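Long-range contacts in DUF5636 domain-containing protein (Legionella pneumophila subsp. pneumophila str. Philadelphia 1, PDB 4RD8), which is of unknown function, a mostly helical DUF5636-family protein from a Legionella pathogen: residues Ala16-Leu21 and His167-Asn172; Gly113-Asp118 and Arg160-Leu165. The protein carries 3 engineered substitutions. One frame throughout, in Å; residues are numbered along the deposited sequence.

Overall arrangement
Both contacts belong to one helical chain without strands, about half of it helix, and contact 2 is nested inside the 145-residue span that contact 1 closes. Contact 1 ties the N-terminal 16-21, leading into helix 19-22, to the loop 167-172 that precedes helix 179-184; its centre lies about 20 Å from the centre of the chain. Contact 2, about 9 Å from that centre, joins helix 157-162 to the loop 113-118 that follows helix 103-111. The two centres are about 15 Å apart. They meet where S170 OG probably bonds K164 O: Y162, in helix 157-162, reaches the interior, and the residues after it lead on to S170 and the N-terminal segment.

Contact 1 (Ala16-Leu21 and His167-Asn172); sequences ALQGEL and HQDSSN
Two irregular backbones meet here, the chain leading into the short helix 19-22 and the 3-10 turn 168-169 with the loop after it, and they are held mainly by loop-to-loop hydrogen bonds around Q18, D169 and N172. Q18 is bonded at both ends. Its backbone N gives a bond to D169 O (2.8 Å), lying in the plane of that carbonyl. Its CG sits between the backbone N and the carbonyl carbon (chi1 56°), against D169 O and D169 CA, and the chain, extended beyond it, carries NE2 to Q168 O at 3.0 Å. The acceptor lies in the amide plane of Q18, although NE2 itself stands above the plane of the Q168 carbonyl; S171 N reaches the same oxygen from the opposite face, a bond that closes the turn. N172 works the other way, giving its backbone N to A16 O (3.0 Å) and ND2 to L17 O (2.8 Å), each donor above the plane of its carbonyl, while its OD1 is taken by N174. L21 CD1 and L17 CD2 both rest on S170 CB, and F27 of helix 25-38 packs against both leucines. S170 OG probably bonds K164 O, with H167 O also within reach. The D169 side chain crosses that of L21 obliquely, CB against L21 CG (3.7 Å), and OD2 takes a weak bond from E20 N. G19 has positive phi, and its CA approaches D169 OD1. The turn also orients its own histidine: D169 N donates to H167 ND1 in the ring plane. E20 OE1 is bonded by N24, whereas E20 OE2 and D169 OD2, like charges 4.6 Å apart, are bridged by a water that donates to both and lies over the centre of one H167 ring face.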
ATOM      1  N   ALA A  16     -19.251  -2.080   1.343  1.00 30.83           N
ATOM      2  CA  ALA A  16     -18.386  -3.024   2.056  1.00 28.63           C
ATOM      3  C   ALA A  16     -18.434  -2.830   3.562  1.00 27.36           C
ATOM      4  O   ALA A  16     -17.756  -3.545   4.304  1.00 25.89           O
ATOM      5  CB  ALA A  16     -16.941  -2.898   1.569  1.00 27.71           C
ATOM      6  N   LEU A  17     -19.221  -1.862   4.023  1.00 28.34           N
ATOM      7  CA  LEU A  17     -19.205  -1.494   5.438  1.00 27.77           C
ATOM      8  C   LEU A  17     -20.482  -1.886   6.179  1.00 29.15           C
ATOM      9  O   LEU A  17     -21.575  -1.916   5.600  1.00 30.98           O
ATOM     10  CB  LEU A  17     -18.959   0.009   5.610  1.00 28.12           C
ATOM     11  CG  LEU A  17     -17.680   0.558   4.969  1.00 27.28           C
ATOM     12  CD1 LEU A  17     -17.528   2.057   5.230  1.00 27.96           C
ATOM     13  CD2 LEU A  17     -16.429  -0.187   5.450  1.00 25.64           C
ATOM     14  N   GLN A  18     -20.328  -2.180   7.467  1.00 28.76           N
ATOM     15  CA  GLN A  18     -21.465  -2.419   8.352  1.00 30.57           C
ATOM     16  C   GLN A  18     -21.123  -1.874   9.731  1.00 30.84           C
ATOM     17  O   GLN A  18     -20.037  -1.307   9.921  1.00 29.65           O
ATOM     18  CB  GLN A  18     -21.780  -3.916   8.428  1.00 30.65           C
ATOM     19  CG  GLN A  18     -20.604  -4.782   8.862  1.00 28.71           C
ATOM     20  CD  GLN A  18     -20.920  -6.265   8.821  1.00 28.91           C
ATOM     21  OE1 GLN A  18     -22.081  -6.657   8.711  1.00 30.79           O
ATOM     22  NE2 GLN A  18     -19.885  -7.098   8.901  1.00 27.28           N
ATOM     23  N   GLY A  19     -22.038  -2.045  10.684  1.00 32.90           N
ATOM     24  CA  GLY A  19     -21.796  -1.657  12.065  1.00 33.98           C
ATOM     25  C   GLY A  19     -21.387  -0.202  12.271  1.00 34.26           C
ATOM     26  O   GLY A  19     -21.996   0.706  11.700  1.00 36.43           O
ATOM     27  N   GLU A  20     -20.362   0.019  13.091  1.00 33.97           N
ATOM     28  CA  GLU A  20     -19.902   1.373  13.403  1.00 41.80           C
ATOM     29  C   GLU A  20     -19.240   2.059  12.207  1.00 40.36           C
ATOM     30  O   GLU A  20     -19.391   3.273  12.024  1.00 34.63           O
ATOM     31  CB  GLU A  20     -18.943   1.352  14.606  1.00 39.36           C
ATOM     32  CG  GLU A  20     -18.471   2.729  15.103  1.00 43.92           C
ATOM     33  CD  GLU A  20     -17.279   3.288  14.324  1.00 39.87           C
ATOM     34  OE1 GLU A  20     -17.140   4.531  14.263  1.00 45.29           O
ATOM     35  OE2 GLU A  20     -16.477   2.497  13.783  1.00 33.22           O
ATOM     36  N   LEU A  21     -18.493   1.299  11.407  1.00 30.55           N
ATOM     37  CA  LEU A  21     -17.767   1.899  10.293  1.00 29.26           C
ATOM     38  C   LEU A  21     -18.731   2.470   9.259  1.00 29.89           C
ATOM     39  O   LEU A  21     -18.452   3.502   8.651  1.00 30.05           O
ATOM     40  CB  LEU A  21     -16.789   0.913   9.646  1.00 28.26           C
ATOM     41  CG  LEU A  21     -15.497   0.625  10.421  1.00 26.89           C
ATOM     42  CD1 LEU A  21     -14.580  -0.290   9.609  1.00 25.28           C
ATOM     43  CD2 LEU A  21     -14.785   1.929  10.813  1.00 27.85           C
ATOM     44  N   HIS A 167     -11.014  -4.814  10.565  1.00 19.03           N
ATOM     45  CA  HIS A 167     -12.146  -4.941  11.467  1.00 23.03           C
ATOM     46  C   HIS A 167     -13.292  -5.568  10.696  1.00 23.14           C
ATOM     47  O   HIS A 167     -13.481  -5.282   9.512  1.00 21.60           O
ATOM     48  CB  HIS A 167     -12.580  -3.570  11.993  1.00 21.95           C
ATOM     49  CG  HIS A 167     -13.516  -3.638  13.146  1.00 26.87           C
ATOM     50  ND1 HIS A 167     -14.865  -3.918  13.012  1.00 25.70           N
ATOM     51  CD2 HIS A 167     -13.314  -3.452  14.483  1.00 28.73           C
ATOM     52  CE1 HIS A 167     -15.441  -3.903  14.200  1.00 27.51           C
ATOM     53  NE2 HIS A 167     -14.523  -3.621  15.104  1.00 28.77           N
ATOM     54  N   GLN A 168     -14.082  -6.396  11.361  1.00 23.53           N
ATOM     55  CA  GLN A 168     -15.178  -7.044  10.654  1.00 27.66           C
ATOM     56  C   GLN A 168     -16.216  -6.072  10.086  1.00 25.28           C
ATOM     57  O   GLN A 168     -16.941  -6.424   9.152  1.00 26.08           O
ATOM     58  CB  GLN A 168     -15.839  -8.103  11.529  1.00 33.29           C
ATOM     59  CG  GLN A 168     -16.198  -9.336  10.751  1.00 41.29           C
ATOM     60  CD  GLN A 168     -16.636 -10.448  11.645  1.00 42.23           C
ATOM     61  OE1 GLN A 168     -15.878 -11.382  11.916  1.00 48.11           O
ATOM     62  NE2 GLN A 168     -17.861 -10.354  12.128  1.00 32.04           N
ATOM     63  N   ASP A 169     -16.286  -4.860  10.641  1.00 20.78           N
ATOM     64  CA  ASP A 169     -17.186  -3.824  10.123  1.00 22.42           C
ATOM     65  C   ASP A 169     -16.831  -3.393   8.706  1.00 22.88           C
ATOM     66  O   ASP A 169     -17.641  -2.755   8.032  1.00 26.45           O
ATOM     67  CB  ASP A 169     -17.161  -2.575  11.014  1.00 24.04           C
ATOM     68  CG  ASP A 169     -17.957  -2.738  12.285  1.00 31.70           C
ATOM     69  OD1 ASP A 169     -18.699  -3.733  12.422  1.00 26.62           O
ATOM     70  OD2 ASP A 169     -17.851  -1.840  13.148  1.00 29.20           O
ATOM     71  N   SER A 170     -15.625  -3.721   8.252  1.00 20.95           N
ATOM     72  CA  SER A 170     -15.250  -3.404   6.873  1.00 20.97           C
ATOM     73  C   SER A 170     -15.307  -4.634   5.959  1.00 25.12           C
ATOM     74  O   SER A 170     -14.694  -4.658   4.886  1.00 23.25           O
ATOM     75  CB  SER A 170     -13.878  -2.714   6.807  1.00 24.53           C
ATOM     76  OG  SER A 170     -12.856  -3.574   7.258  1.00 30.34           O
ATOM     77  N   SER A 171     -16.052  -5.651   6.394  1.00 22.10           N
ATOM     78  CA  SER A 171     -16.299  -6.853   5.596  1.00 24.96           C
ATOM     79  C   SER A 171     -17.780  -7.214   5.574  1.00 25.79           C
ATOM     80  O   SER A 171     -18.149  -8.322   5.947  1.00 24.05           O
ATOM     81  CB  SER A 171     -15.474  -8.040   6.127  1.00 27.51           C
ATOM     82  OG  SER A 171     -14.088  -7.849   5.855  1.00 34.63           O
ATOM     83  N   ASN A 172     -18.620  -6.269   5.142  1.00 25.29           N
ATOM     84  CA  ASN A 172     -20.057  -6.492   4.982  1.00 28.70           C
ATOM     85  C   ASN A 172     -20.303  -7.736   4.124  1.00 26.10           C
ATOM     86  O   ASN A 172     -19.863  -7.790   2.977  1.00 29.72           O
ATOM     87  CB  ASN A 172     -20.682  -5.260   4.309  1.00 25.04           C
ATOM     88  CG  ASN A 172     -22.192  -5.288   4.301  1.00 33.32           C
ATOM     89  OD1 ASN A 172     -22.812  -6.342   4.139  1.00 34.98           O
ATOM     90  ND2 ASN A 172     -22.800  -4.115   4.467  1.00 37.43           N
TER
HETATM   91  O   HOH W   1     -15.832  -0.274  13.946  1.00 33.55           O

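Contact 2 (Gly113-Asp118 and Arg160-Leu165); sequences GFMLKD and RIYKKL
With CG anti to the backbone N (chi1 -178°), Y162 sends its ring from helix 157-162 toward F114 and M115; M115 likewise has CG anti to its own N (chi1 174°), then bends at chi2 and chi3, which brings CE to within 3.6 Å of Y162 CE1. The phenol OH donates to F114 O at 2.6 Å, tilted 25° from the carbonyl plane, and that oxygen lies at the ring edge. A water donates to Y162 OH and accepts from L116 N, so the hydroxyl is tied to the loop backbone twice, once directly and once through the solvent molecule. M115, a selenomethionine, crosses the tyrosine at about a right angle. Farther back, the extended K163 side chain lays CE 3.6 Å from G113 CA, while NZ pairs with D159. W135 of helix 130-144 meets the Y162 ring edge-to-face, and V110 of helix 103-111 touches it as well. The whole is buried helix-to-loop packing, with a tyrosine of helix 157-162 bonded to the loop just beyond the glycine of the Schellman motif that ends helix 103-111.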
ATOM      1  N   GLY A 113      -2.035  -3.444  13.083  1.00 16.06           N
ATOM      2  CA  GLY A 113      -1.100  -2.451  12.574  1.00 16.96           C
ATOM      3  C   GLY A 113       0.120  -2.965  11.817  1.00 18.91           C
ATOM      4  O   GLY A 113       1.004  -2.183  11.465  1.00 17.71           O
ATOM      5  N   PHE A 114       0.182  -4.270  11.567  1.00 17.41           N
ATOM      6  CA  PHE A 114       1.305  -4.845  10.831  1.00 14.98           C
ATOM      7  C   PHE A 114       1.088  -4.826   9.323  1.00 16.09           C
ATOM      8  O   PHE A 114      -0.003  -5.150   8.838  1.00 16.40           O
ATOM      9  CB  PHE A 114       1.548  -6.302  11.264  1.00 16.19           C
ATOM     10  CG  PHE A 114       2.022  -6.444  12.680  1.00 15.74           C
ATOM     11  CD1 PHE A 114       3.374  -6.365  12.986  1.00 19.07           C
ATOM     12  CD2 PHE A 114       1.115  -6.649  13.711  1.00 16.15           C
ATOM     13  CE1 PHE A 114       3.821  -6.502  14.291  1.00 18.10           C
ATOM     14  CE2 PHE A 114       1.559  -6.775  15.026  1.00 17.72           C
ATOM     15  CZ  PHE A 114       2.919  -6.702  15.315  1.00 17.57           C
HETATM   16  N   MSE A 115       2.141  -4.460   8.587  1.00 17.06           N
HETATM   17  CA  MSE A 115       2.183  -4.658   7.138  1.00 20.25           C
HETATM   18  C   MSE A 115       2.795  -6.022   6.867  1.00 19.23           C
HETATM   19  O   MSE A 115       3.748  -6.421   7.532  1.00 22.97           O
HETATM   20  CB  MSE A 115       3.048  -3.575   6.473  1.00 18.08           C
HETATM   21  CG  MSE A 115       3.264  -3.787   4.961  1.00 16.36           C
HETATM   22 SE   MSE A 115       1.633  -3.779   3.928  0.60 27.58          SE
HETATM   23  CE  MSE A 115       0.927  -2.084   4.527  1.00 21.94           C
ATOM     24  N   LEU A 116       2.238  -6.749   5.900  1.00 16.74           N
ATOM     25  CA  LEU A 116       2.782  -8.045   5.530  1.00 17.11           C
ATOM     26  C   LEU A 116       3.135  -8.103   4.053  1.00 19.02           C
ATOM     27  O   LEU A 116       2.642  -7.298   3.259  1.00 19.54           O
ATOM     28  CB  LEU A 116       1.748  -9.131   5.834  1.00 19.29           C
ATOM     29  CG  LEU A 116       1.394  -9.256   7.319  1.00 25.65           C
ATOM     30  CD1 LEU A 116       0.130  -8.498   7.620  1.00 25.56           C
ATOM     31  CD2 LEU A 116       1.246 -10.723   7.696  1.00 28.46           C
ATOM     32  N   LYS A 117       3.978  -9.070   3.697  1.00 19.02           N
ATOM     33  CA  LYS A 117       4.224  -9.419   2.309  1.00 24.68           C
ATOM     34  C   LYS A 117       2.898  -9.749   1.639  1.00 24.04           C
ATOM     35  O   LYS A 117       1.995 -10.279   2.290  1.00 21.04           O
ATOM     36  CB  LYS A 117       5.119 -10.655   2.255  1.00 30.55           C
ATOM     37  CG  LYS A 117       6.512 -10.424   1.759  1.00 34.76           C
ATOM     38  CD  LYS A 117       7.258 -11.750   1.695  1.00 26.72           C
ATOM     39  CE  LYS A 117       8.677 -11.574   1.216  1.00 37.66           C
ATOM     40  NZ  LYS A 117       9.333 -12.889   0.992  1.00 39.48           N
ATOM     41  N   ASP A 118       2.789  -9.445   0.343  1.00 20.44           N
ATOM     42  CA  ASP A 118       1.569  -9.723  -0.422  1.00 23.57           C
ATOM     43  C   ASP A 118       1.193 -11.196  -0.286  1.00 26.82           C
ATOM     44  O   ASP A 118       0.018 -11.546  -0.150  1.00 24.51           O
ATOM     45  CB  ASP A 118       1.771  -9.422  -1.917  1.00 23.40           C
ATOM     46  CG  ASP A 118       1.991  -7.935  -2.215  1.00 28.03           C
ATOM     47  OD1 ASP A 118       1.806  -7.090  -1.312  1.00 24.98           O
ATOM     48  OD2 ASP A 118       2.335  -7.620  -3.378  1.00 32.14           O
ATOM     49  N   ARG A 160      -6.274   5.255  11.976  1.00 18.19           N
ATOM     50  CA  ARG A 160      -7.545   5.794  11.481  1.00 21.94           C
ATOM     51  C   ARG A 160      -8.072   5.104  10.226  1.00 19.09           C
ATOM     52  O   ARG A 160      -9.264   5.187   9.919  1.00 20.43           O
ATOM     53  CB  ARG A 160      -7.425   7.290  11.207  1.00 20.31           C
ATOM     54  CG  ARG A 160      -7.327   8.130  12.456  1.00 23.90           C
ATOM     55  CD  ARG A 160      -7.413   9.592  12.107  1.00 27.56           C
ATOM     56  NE  ARG A 160      -7.150  10.432  13.271  1.00 36.86           N
ATOM     57  CZ  ARG A 160      -7.710  11.620  13.479  1.00 48.71           C
ATOM     58  NH1 ARG A 160      -8.578  12.108  12.605  1.00 49.18           N
ATOM     59  NH2 ARG A 160      -7.402  12.316  14.566  1.00 49.22           N
ATOM     60  N   ILE A 161      -7.179   4.469   9.477  1.00 17.31           N
ATOM     61  CA  ILE A 161      -7.580   3.845   8.219  1.00 17.66           C
ATOM     62  C   ILE A 161      -7.201   2.363   8.112  1.00 18.11           C
ATOM     63  O   ILE A 161      -8.074   1.483   8.082  1.00 17.47           O
ATOM     64  CB  ILE A 161      -7.018   4.616   6.997  1.00 18.51           C
ATOM     65  CG1 ILE A 161      -7.319   6.124   7.113  1.00 19.33           C
ATOM     66  CG2 ILE A 161      -7.629   4.075   5.724  1.00 18.95           C
ATOM     67  CD1 ILE A 161      -6.467   6.989   6.168  1.00 20.23           C
ATOM     68  N   TYR A 162      -5.905   2.085   8.053  1.00 17.50           N
ATOM     69  CA  TYR A 162      -5.417   0.722   7.810  1.00 16.63           C
ATOM     70  C   TYR A 162      -5.967  -0.323   8.779  1.00 17.93           C
ATOM     71  O   TYR A 162      -6.486  -1.350   8.359  1.00 17.41           O
ATOM     72  CB  TYR A 162      -3.894   0.712   7.852  1.00 16.90           C
ATOM     73  CG  TYR A 162      -3.246  -0.631   7.557  1.00 16.60           C
ATOM     74  CD1 TYR A 162      -3.042  -1.052   6.247  1.00 17.88           C
ATOM     75  CD2 TYR A 162      -2.798  -1.442   8.577  1.00 16.08           C
ATOM     76  CE1 TYR A 162      -2.411  -2.266   5.970  1.00 14.64           C
ATOM     77  CE2 TYR A 162      -2.173  -2.667   8.313  1.00 18.11           C
ATOM     78  CZ  TYR A 162      -1.984  -3.067   7.000  1.00 16.20           C
ATOM     79  OH  TYR A 162      -1.354  -4.275   6.752  1.00 18.13           O
ATOM     80  N   LYS A 163      -5.862  -0.072  10.078  1.00 15.57           N
ATOM     81  CA  LYS A 163      -6.322  -1.059  11.059  1.00 17.04           C
ATOM     82  C   LYS A 163      -7.787  -1.375  10.911  1.00 18.57           C
ATOM     83  O   LYS A 163      -8.205  -2.503  11.157  1.00 18.88           O
ATOM     84  CB  LYS A 163      -6.035  -0.613  12.501  1.00 16.61           C
ATOM     85  CG  LYS A 163      -4.547  -0.550  12.854  1.00 17.43           C
ATOM     86  CD  LYS A 163      -4.378  -0.169  14.330  1.00 20.04           C
ATOM     87  CE  LYS A 163      -2.936  -0.200  14.771  1.00 22.35           C
ATOM     88  NZ  LYS A 163      -2.837   0.205  16.208  1.00 26.68           N
ATOM     89  N   LYS A 164      -8.571  -0.386  10.499  1.00 15.81           N
ATOM     90  CA  LYS A 164     -10.003  -0.591  10.386  1.00 16.27           C
ATOM     91  C   LYS A 164     -10.349  -1.486   9.214  1.00 18.37           C
ATOM     92  O   LYS A 164     -11.436  -2.061   9.184  1.00 18.83           O
ATOM     93  CB  LYS A 164     -10.757   0.753  10.346  1.00 19.88           C
ATOM     94  CG  LYS A 164     -10.436   1.605  11.574  1.00 22.82           C
ATOM     95  CD  LYS A 164     -11.350   2.818  11.759  1.00 25.93           C
ATOM     96  CE  LYS A 164     -10.931   3.608  12.998  1.00 27.88           C
ATOM     97  NZ  LYS A 164     -11.830   4.765  13.314  1.00 34.14           N
ATOM     98  N   LEU A 165      -9.413  -1.635   8.280  1.00 18.62           N
ATOM     99  CA  LEU A 165      -9.596  -2.545   7.149  1.00 17.95           C
ATOM    100  C   LEU A 165      -9.568  -4.002   7.591  1.00 20.77           C
ATOM    101  O   LEU A 165     -10.015  -4.891   6.862  1.00 23.00           O
ATOM    102  CB  LEU A 165      -8.545  -2.308   6.056  1.00 18.32           C
ATOM    103  CG  LEU A 165      -8.554  -0.918   5.423  1.00 21.72           C
ATOM    104  CD1 LEU A 165      -7.434  -0.809   4.367  1.00 22.08           C
ATOM    105  CD2 LEU A 165      -9.921  -0.609   4.800  1.00 22.09           C
TER
HETATM  106  O   HOH W   2      -0.488  -6.394   5.123  1.00 35.15           O